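Single-stranded-DNA-specific exonuclease RecJ (Thermus thermophilus, PDB 2ZXR) degrades single-stranded DNA in the 5' to 3' direction as a divalent-metal-dependent exonuclease that works best with magnesium and has no detectable activity on single-stranded RNA. Local coordinates at residues A191-L194 against L195-L198; L306-R309 against R310-L313; A405-P408 against A409-R413; L579-P582 against E583-G586. All coordinates share one frame; numbering follows the deposited sequence.

All four interactions are local, each joining side chains a few residues apart, and none touches another. Interaction 1 lies in the DHH part that carries the metal site: the A191 side chain is about 11 Å from the bound magnesium ion. Interaction 2, on helix 293-321, has its centre about 34 Å from that of interaction 1, with the R310 side chain about 12 Å from that of D82, a ligand of the first manganese ion. Interaction 3 opens a helix of the DHHA1 domain, its nearest atoms about 17 Å from interaction 2. Interaction 4, in the C-terminal domain, has its centre about 67 to 70 Å from those of the others, far from the metal site.

Interaction 1 (A191-L194 against L195-L198); sequences AFLL and LWAL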
loop_
_atom_site.group_PDB
_atom_site.type_symbol
_atom_site.label_atom_id
_atom_site.label_comp_id
_atom_site.label_asym_id
_atom_site.label_seq_id
_atom_site.Cartn_x
_atom_site.Cartn_y
_atom_site.Cartn_z
ATOM N N ALA A 191 -19.323 -1.342 -14.512
ATOM C CA ALA A 191 -19.960 -2.241 -15.490
ATOM C C ALA A 191 -20.721 -3.345 -14.708
ATOM O O ALA A 191 -21.837 -3.746 -15.059
ATOM C CB ALA A 191 -18.915 -2.894 -16.365
ATOM N N PHE A 192 -20.082 -3.838 -13.653
ATOM C CA PHE A 192 -20.665 -4.874 -12.803
ATOM C C PHE A 192 -21.921 -4.317 -12.102
ATOM O O PHE A 192 -22.947 -4.963 -12.061
ATOM C CB PHE A 192 -19.606 -5.296 -11.772
ATOM C CG PHE A 192 -20.078 -6.295 -10.777
ATOM C CD1 PHE A 192 -20.150 -7.632 -11.102
ATOM C CD2 PHE A 192 -20.423 -5.901 -9.484
ATOM C CE1 PHE A 192 -20.551 -8.572 -10.162
ATOM C CE2 PHE A 192 -20.829 -6.843 -8.538
ATOM C CZ PHE A 192 -20.888 -8.171 -8.884
ATOM N N LEU A 193 -21.834 -3.112 -11.555
ATOM C CA LEU A 193 -22.979 -2.511 -10.873
ATOM C C LEU A 193 -24.146 -2.339 -11.838
ATOM O O LEU A 193 -25.296 -2.602 -11.476
ATOM C CB LEU A 193 -22.589 -1.163 -10.263
ATOM C CG LEU A 193 -21.665 -1.325 -9.048
ATOM C CD1 LEU A 193 -21.006 0.004 -8.683
ATOM C CD2 LEU A 193 -22.479 -1.899 -7.886
ATOM N N LEU A 194 -23.835 -1.915 -13.066
ATOM C CA LEU A 194 -24.830 -1.719 -14.111
ATOM C C LEU A 194 -25.513 -3.035 -14.456
ATOM O O LEU A 194 -26.745 -3.083 -14.568
ATOM C CB LEU A 194 -24.180 -1.137 -15.372
ATOM C CG LEU A 194 -25.108 -0.826 -16.560
ATOM C CD1 LEU A 194 -26.185 0.175 -16.121
ATOM C CD2 LEU A 194 -24.293 -0.239 -17.742
ATOM N N LEU A 195 -24.738 -4.104 -14.652
ATOM C CA LEU A 195 -25.357 -5.391 -14.957
ATOM C C LEU A 195 -26.273 -5.779 -13.774
ATOM O O LEU A 195 -27.366 -6.319 -13.960
ATOM C CB LEU A 195 -24.288 -6.481 -15.162
ATOM C CG LEU A 195 -24.821 -7.907 -15.401
ATOM C CD1 LEU A 195 -25.680 -7.927 -16.651
ATOM C CD2 LEU A 195 -23.662 -8.888 -15.513
ATOM N N TRP A 196 -25.817 -5.485 -12.557
ATOM C CA TRP A 196 -26.562 -5.810 -11.338
ATOM C C TRP A 196 -27.882 -5.009 -11.269
ATOM O O TRP A 196 -28.944 -5.550 -10.917
ATOM C CB TRP A 196 -25.684 -5.508 -10.121
ATOM C CG TRP A 196 -26.182 -6.014 -8.788
ATOM C CD1 TRP A 196 -27.465 -6.334 -8.445
ATOM C CD2 TRP A 196 -25.395 -6.201 -7.606
ATOM N NE1 TRP A 196 -27.522 -6.704 -7.120
ATOM C CE2 TRP A 196 -26.264 -6.631 -6.586
ATOM C CE3 TRP A 196 -24.035 -6.040 -7.312
ATOM C CZ2 TRP A 196 -25.823 -6.906 -5.285
ATOM C CZ3 TRP A 196 -23.593 -6.316 -6.009
ATOM C CH2 TRP A 196 -24.493 -6.744 -5.017
ATOM N N ALA A 197 -27.803 -3.722 -11.594
ATOM C CA ALA A 197 -28.983 -2.865 -11.606
ATOM C C ALA A 197 -30.008 -3.442 -12.590
ATOM O O ALA A 197 -31.198 -3.472 -12.302
ATOM C CB ALA A 197 -28.591 -1.440 -12.007
ATOM N N LEU A 198 -29.544 -3.903 -13.748
ATOM C CA LEU A 198 -30.434 -4.497 -14.741
ATOM C C LEU A 198 -31.082 -5.791 -14.197
ATOM O O LEU A 198 -32.266 -6.042 -14.417
ATOM C CB LEU A 198 -29.666 -4.806 -16.036
ATOM C CG LEU A 198 -30.459 -5.544 -17.131
ATOM C CD1 LEU A 198 -31.652 -4.694 -17.589
ATOM C CD2 LEU A 198 -29.552 -5.864 -18.308
#
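F192 and W196, four residues apart on helix 187-201, bring their rings together one turn along the helix. CG is anti to the backbone N in both (chi1 177° in F192, -169° in W196), which sends both rings off the same flank of the helix, where their outer atoms meet. The touching atoms are F192 CE2 and W196 CE3, 3.5 Å apart; F192 CE2 also reaches W196 CZ3 at 3.8 Å. The phenyl ring and the six-membered ring of the indole are steeply inclined, their planes 79° apart and their centroids 5.7 Å apart, an oblique meeting. L193 adds a looser apolar touch, its CD2 lying 4.5 Å from W196 CE3. The far side of the indole turns its NE1 to E200, the next turn on, in a weak hydrogen bond. Beneath the side chains the backbone is regular: L195 N, W196 N, A197 N and L198 N bond to the carbonyls of A191, F192, L193 and L194, with A197 N to L193 O the shortest at 2.7 Å. Every residue here is buried. F192 and L193 lean on W228 of helix 227-239, while L194 and L198 meet helices 60-70 and 83-98, and A191 packs on L92 of the latter. This is i to i+4 aromatic packing on a core alpha-helix, in the DHH phosphoesterase domain whose metal ligands D84 and D136 lie within about 9 Å of the A191 side chain.

Interaction 2 (L306-R309 against R310-L313); sequences LNAR and RQTL
N307 and R310 lie side by side on one flank of helix 293-321, and here the contact is tight. R310 NH2 donates to N307 OD1 at 2.6 Å, an almost straight bond with an N-H...O angle of 164°, and OD1 sits at the edge of the guanidinium, close to its plane. The arginine gets there by bending at chi2 and chi3 (-90° and -58°), which folds its end back along the helix toward the earlier residue. Q311 CG covers one face of the same guanidinium, 3.8 Å above its plane, and R310 NH1 has a second partner in the salt bridge to E314. N307 is buried against R271 and A274 of helix 261-277, while R310 packs on P270 of that helix and on I346 of helix 341-355. The stretch belongs to the long alpha-helix that runs between the metal-binding DHH part and the DHHA1 domain, and the R310 side chain lies about 12 Å from that of D82, a ligand of the first manganese ion. The exposed flank, A308, R309, Q311 and T312, is looser: R309 and L313 meet there only by van der Waals contact, L313 CD2 standing 3.7 Å from the R309 guanidinium plane, over its centre; L313 itself also leans on H340 and V343. The short bonds on this side are made to the helix's own backbone: T312 OG1 donates to A308 O at 2.7 Å, while T312 N bonds to the same oxygen at 3.0 Å, the two donors arriving from opposite faces of the carbonyl plane.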
loop_
_atom_site.group_PDB
_atom_site.type_symbol
_atom_site.label_atom_id
_atom_site.label_comp_id
_atom_site.label_asym_id
_atom_site.label_seq_id
_atom_site.Cartn_x
_atom_site.Cartn_y
_atom_site.Cartn_z
ATOM N N LEU A 306 2.981 -12.190 -25.643
ATOM C CA LEU A 306 2.920 -10.736 -25.705
ATOM C C LEU A 306 3.582 -10.110 -24.463
ATOM O O LEU A 306 4.298 -9.106 -24.565
ATOM C CB LEU A 306 1.463 -10.271 -25.823
ATOM C CG LEU A 306 0.844 -10.520 -27.202
ATOM C CD1 LEU A 306 -0.666 -10.603 -27.070
ATOM C CD2 LEU A 306 1.279 -9.396 -28.197
ATOM N N ASN A 307 3.332 -10.701 -23.299
ATOM C CA ASN A 307 3.920 -10.196 -22.059
ATOM C C ASN A 307 5.455 -10.335 -22.071
ATOM O O ASN A 307 6.160 -9.474 -21.551
ATOM C CB ASN A 307 3.342 -10.949 -20.862
ATOM C CG ASN A 307 3.733 -10.320 -19.539
ATOM O OD1 ASN A 307 3.384 -9.169 -19.252
ATOM N ND2 ASN A 307 4.457 -11.072 -18.727
ATOM N N ALA A 308 5.956 -11.412 -22.674
ATOM C CA ALA A 308 7.403 -11.626 -22.774
ATOM C C ALA A 308 7.999 -10.574 -23.710
ATOM O O ALA A 308 9.125 -10.106 -23.510
ATOM C CB ALA A 308 7.713 -13.045 -23.310
ATOM N N ARG A 309 7.237 -10.202 -24.735
ATOM C CA ARG A 309 7.684 -9.182 -25.678
ATOM C C ARG A 309 7.712 -7.828 -24.950
ATOM O O ARG A 309 8.699 -7.107 -25.003
ATOM C CB ARG A 309 6.744 -9.145 -26.886
ATOM C CG ARG A 309 7.032 -8.057 -27.937
ATOM C CD ARG A 309 8.465 -8.135 -28.501
ATOM N NE ARG A 309 8.652 -7.194 -29.608
ATOM C CZ ARG A 309 9.832 -6.845 -30.117
ATOM N NH1 ARG A 309 10.956 -7.355 -29.622
ATOM N NH2 ARG A 309 9.895 -5.976 -31.122
ATOM N N ARG A 310 6.633 -7.500 -24.252
ATOM C CA ARG A 310 6.555 -6.255 -23.500
ATOM C C ARG A 310 7.750 -6.190 -22.535
ATOM O O ARG A 310 8.415 -5.155 -22.422
ATOM C CB ARG A 310 5.227 -6.192 -22.724
ATOM C CG ARG A 310 4.961 -4.888 -21.931
ATOM C CD ARG A 310 5.513 -4.975 -20.490
ATOM N NE ARG A 310 4.941 -6.091 -19.716
ATOM C CZ ARG A 310 5.256 -6.364 -18.448
ATOM N NH1 ARG A 310 6.131 -5.606 -17.799
ATOM N NH2 ARG A 310 4.723 -7.407 -17.826
ATOM N N GLN A 311 8.030 -7.309 -21.862
ATOM C CA GLN A 311 9.125 -7.358 -20.905
ATOM C C GLN A 311 10.463 -7.098 -21.554
ATOM O O GLN A 311 11.275 -6.366 -21.008
ATOM C CB GLN A 311 9.159 -8.713 -20.199
ATOM C CG GLN A 311 8.137 -8.807 -19.084
ATOM C CD GLN A 311 7.872 -10.239 -18.640
ATOM O OE1 GLN A 311 7.438 -10.477 -17.514
ATOM N NE2 GLN A 311 8.121 -11.195 -19.532
ATOM N N THR A 312 10.675 -7.699 -22.721
ATOM C CA THR A 312 11.911 -7.552 -23.458
ATOM C C THR A 312 12.130 -6.114 -23.880
ATOM O O THR A 312 13.191 -5.557 -23.633
ATOM C CB THR A 312 11.923 -8.455 -24.702
ATOM O OG1 THR A 312 11.687 -9.810 -24.291
ATOM C CG2 THR A 312 13.284 -8.364 -25.419
ATOM N N LEU A 313 11.132 -5.509 -24.512
ATOM C CA LEU A 313 11.235 -4.108 -24.936
ATOM C C LEU A 313 11.462 -3.184 -23.734
ATOM O O LEU A 313 12.320 -2.290 -23.775
ATOM C CB LEU A 313 9.962 -3.670 -25.661
ATOM C CG LEU A 313 9.693 -4.332 -27.009
ATOM C CD1 LEU A 313 8.239 -4.059 -27.462
ATOM C CD2 LEU A 313 10.695 -3.774 -28.048
#

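Interaction 3 (A405-P408 against A409-R413); sequences ALFP and AFKAR
With chi1 at -177° in F407 and 177° in K411, both side chains swing away from their own backbone N and leave the helix on the same flank, one turn apart. The lysine runs extended as far as CE, which carries its methylenes past the phenyl ring: K411 CD comes to 4.3 Å from F407 CE2, a loose apolar touch made at an oblique angle. A bend at chi4, -84°, then turns NZ on to E415, with which it forms a salt bridge, so the charge is drawn forward along the helix while the aliphatic part stays beside the ring. The backbone below is the opening of an alpha-helix. L406 is at the N-cap, and its O accepts from F410 N at 2.9 Å, beginning the regular i to i+4 pattern; K411 N to F407 O follows at 2.8 Å and A412 N to P408 O at 3.1 Å. P408 suits this first turn, where a residue without an N-H costs the helix no bond. Its ring, like the methyl group of A409, lies on the exposed side. F410 is buried; its CB passes 3.4 Å from F407 O, and its ring meets that of F400, on strand 397-401. Helix 407-419 thus rests on the sheet of the DHHA1 domain: F407, F410 and K411 all touch V333 of strand 332-335, and F407 also reaches L335. R413 forms a salt bridge to D386, just beyond helix 377-383, and a hydrogen bond from NH1 to the carbonyl of S383, the last residue of that helix.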
loop_
_atom_site.group_PDB
_atom_site.type_symbol
_atom_site.label_atom_id
_atom_site.label_comp_id
_atom_site.label_asym_id
_atom_site.label_seq_id
_atom_site.Cartn_x
_atom_site.Cartn_y
_atom_site.Cartn_z
ATOM N N ALA A 405 11.189 17.737 -32.281
ATOM C CA ALA A 405 12.147 18.824 -32.544
ATOM C C ALA A 405 12.110 19.833 -31.411
ATOM O O ALA A 405 13.077 20.537 -31.166
ATOM C CB ALA A 405 11.824 19.525 -33.890
ATOM N N LEU A 406 10.985 19.873 -30.707
ATOM C CA LEU A 406 10.803 20.794 -29.591
ATOM C C LEU A 406 11.260 20.206 -28.244
ATOM O O LEU A 406 11.062 20.828 -27.196
ATOM C CB LEU A 406 9.326 21.177 -29.493
ATOM C CG LEU A 406 8.788 21.985 -30.676
ATOM C CD1 LEU A 406 7.287 22.223 -30.515
ATOM C CD2 LEU A 406 9.583 23.320 -30.755
ATOM N N PHE A 407 11.868 19.020 -28.272
ATOM C CA PHE A 407 12.308 18.377 -27.034
ATOM C C PHE A 407 13.238 19.218 -26.146
ATOM O O PHE A 407 12.995 19.354 -24.942
ATOM C CB PHE A 407 12.975 17.026 -27.347
ATOM C CG PHE A 407 13.393 16.256 -26.120
ATOM C CD1 PHE A 407 12.443 15.580 -25.344
ATOM C CD2 PHE A 407 14.734 16.224 -25.726
ATOM C CE1 PHE A 407 12.830 14.871 -24.177
ATOM C CE2 PHE A 407 15.137 15.525 -24.565
ATOM C CZ PHE A 407 14.178 14.842 -23.786
ATOM N N PRO A 408 14.331 19.776 -26.709
ATOM C CA PRO A 408 15.176 20.571 -25.802
ATOM C C PRO A 408 14.412 21.699 -25.093
ATOM O O PRO A 408 14.631 21.954 -23.905
ATOM C CB PRO A 408 16.282 21.101 -26.714
ATOM C CG PRO A 408 16.439 19.957 -27.756
ATOM C CD PRO A 408 14.960 19.615 -28.037
ATOM N N ALA A 409 13.501 22.350 -25.805
ATOM C CA ALA A 409 12.738 23.449 -25.233
ATOM C C ALA A 409 11.789 22.923 -24.159
ATOM O O ALA A 409 11.590 23.548 -23.105
ATOM C CB ALA A 409 11.947 24.161 -26.331
ATOM N N PHE A 410 11.198 21.768 -24.445
ATOM C CA PHE A 410 10.269 21.116 -23.528
ATOM C C PHE A 410 11.016 20.763 -22.251
ATOM O O PHE A 410 10.519 20.986 -21.147
ATOM C CB PHE A 410 9.723 19.838 -24.161
ATOM C CG PHE A 410 8.871 19.013 -23.228
ATOM C CD1 PHE A 410 7.578 19.419 -22.891
ATOM C CD2 PHE A 410 9.371 17.834 -22.678
ATOM C CE1 PHE A 410 6.797 18.653 -22.014
ATOM C CE2 PHE A 410 8.603 17.065 -21.806
ATOM C CZ PHE A 410 7.323 17.468 -21.473
ATOM N N LYS A 411 12.215 20.217 -22.411
ATOM C CA LYS A 411 13.031 19.826 -21.272
ATOM C C LYS A 411 13.372 20.972 -20.321
ATOM O O LYS A 411 13.179 20.844 -19.111
ATOM C CB LYS A 411 14.330 19.169 -21.757
ATOM C CG LYS A 411 15.325 18.768 -20.672
ATOM C CD LYS A 411 16.473 18.004 -21.319
ATOM C CE LYS A 411 17.317 17.230 -20.328
ATOM N NZ LYS A 411 18.393 18.027 -19.656
ATOM N N ALA A 412 13.876 22.089 -20.853
ATOM C CA ALA A 412 14.247 23.213 -19.988
ATOM C C ALA A 412 13.034 23.695 -19.221
ATOM O O ALA A 412 13.107 24.007 -18.028
ATOM C CB ALA A 412 14.841 24.361 -20.815
ATOM N N ARG A 413 11.915 23.758 -19.926
ATOM C CA ARG A 413 10.665 24.193 -19.351
ATOM C C ARG A 413 10.222 23.310 -18.173
ATOM O O ARG A 413 9.959 23.810 -17.064
ATOM C CB ARG A 413 9.588 24.166 -20.428
ATOM C CG ARG A 413 8.326 24.867 -20.033
ATOM C CD ARG A 413 8.563 26.365 -20.112
ATOM N NE ARG A 413 8.664 26.789 -21.499
ATOM C CZ ARG A 413 7.616 27.004 -22.288
ATOM N NH1 ARG A 413 6.385 26.847 -21.824
ATOM N NH2 ARG A 413 7.800 27.360 -23.553
#

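Interaction 4 (L579-P582 against E583-G586); sequences LLPP and EEAG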
loop_
_atom_site.group_PDB
_atom_site.type_symbol
_atom_site.label_atom_id
_atom_site.label_comp_id
_atom_site.label_asym_id
_atom_site.label_seq_id
_atom_site.Cartn_x
_atom_site.Cartn_y
_atom_site.Cartn_z
ATOM N N LEU A 579 15.619 14.436 47.213
ATOM C CA LEU A 579 14.350 13.809 46.822
ATOM C C LEU A 579 13.166 14.753 46.769
ATOM O O LEU A 579 12.935 15.532 47.697
ATOM C CB LEU A 579 14.001 12.667 47.759
ATOM C CG LEU A 579 14.775 11.370 47.542
ATOM C CD1 LEU A 579 14.561 10.909 46.101
ATOM C CD2 LEU A 579 16.264 11.589 47.833
ATOM N N LEU A 580 12.410 14.654 45.677
ATOM C CA LEU A 580 11.237 15.483 45.450
ATOM C C LEU A 580 10.126 14.689 44.763
ATOM O O LEU A 580 10.360 13.610 44.210
ATOM C CB LEU A 580 11.608 16.679 44.553
ATOM C CG LEU A 580 12.547 17.794 45.036
ATOM C CD1 LEU A 580 12.937 18.643 43.835
ATOM C CD2 LEU A 580 11.853 18.680 46.105
ATOM N N PRO A 581 8.891 15.204 44.812
ATOM C CA PRO A 581 7.765 14.525 44.165
ATOM C C PRO A 581 7.905 14.859 42.672
ATOM O O PRO A 581 8.350 15.960 42.310
ATOM C CB PRO A 581 6.555 15.187 44.812
ATOM C CG PRO A 581 7.030 16.591 45.013
ATOM C CD PRO A 581 8.432 16.399 45.550
ATOM N N PRO A 582 7.513 13.927 41.795
ATOM C CA PRO A 582 7.600 14.086 40.335
ATOM C C PRO A 582 7.126 15.413 39.737
ATOM O O PRO A 582 7.742 15.938 38.806
ATOM C CB PRO A 582 6.809 12.889 39.812
ATOM C CG PRO A 582 5.771 12.660 40.913
ATOM C CD PRO A 582 6.629 12.797 42.152
ATOM N N GLU A 583 6.033 15.961 40.255
ATOM C CA GLU A 583 5.519 17.221 39.728
ATOM C C GLU A 583 6.480 18.391 40.017
ATOM O O GLU A 583 6.319 19.490 39.469
ATOM C CB GLU A 583 4.129 17.525 40.306
ATOM C CG GLU A 583 4.141 17.775 41.805
ATOM C CD GLU A 583 4.014 16.506 42.626
ATOM O OE1 GLU A 583 4.325 15.405 42.112
ATOM O OE2 GLU A 583 3.610 16.623 43.808
ATOM N N GLU A 584 7.475 18.186 40.874
ATOM C CA GLU A 584 8.398 19.292 41.087
ATOM C C GLU A 584 9.854 18.983 40.725
ATOM O O GLU A 584 10.628 19.898 40.474
ATOM C CB GLU A 584 8.267 19.878 42.508
ATOM C CG GLU A 584 8.791 19.057 43.645
ATOM C CD GLU A 584 8.265 19.586 44.990
ATOM O OE1 GLU A 584 8.963 19.441 46.019
ATOM O OE2 GLU A 584 7.138 20.142 45.007
ATOM N N ALA A 585 10.227 17.712 40.679
ATOM C CA ALA A 585 11.587 17.358 40.277
ATOM C C ALA A 585 11.722 17.423 38.738
ATOM O O ALA A 585 10.875 16.906 38.005
ATOM C CB ALA A 585 11.911 15.962 40.741
ATOM N N GLY A 586 12.781 18.058 38.255
ATOM C CA GLY A 586 13.012 18.102 36.823
ATOM C C GLY A 586 13.806 16.876 36.349
ATOM O O GLY A 586 14.117 16.742 35.156
#
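The carboxylate of E584 has the ring of P581 over one face, where P581 CG stands 3.2 Å from E584 CD, while L580 CD2 lies at the edge beside E584 OE1, 3.0 Å away, a short and perhaps imprecise approach. The E583 carboxylate has P581 over one face, its CB 3.4 Å from OE2, and P582 at its edge, CG 3.3 Å from OE1. Both glutamates hold CG between the backbone N and the carbonyl carbon, chi1 65° in E583 and 72° in E584, which folds them back over the prolines; E583 bends again at chi2. On the inner side L580 CB packs against A585 CB at 3.9 Å. P581 O gathers two backbone donors from opposite faces of its carbonyl plane, E584 N at 2.8 Å and A585 N at 3.0 Å. P582 O is held from outside by R599 NH1 and W588 NE1, and A585 rests on Y560 of strand 558-560. The chain makes a type I beta-turn, P581 to E584, overlapped by an alpha-turn whose i to i+4 bond uses the same acceptor, in the loop that carries strand 578-579 on to 587-588 in the parallel sheet of the RecJ C-terminal domain.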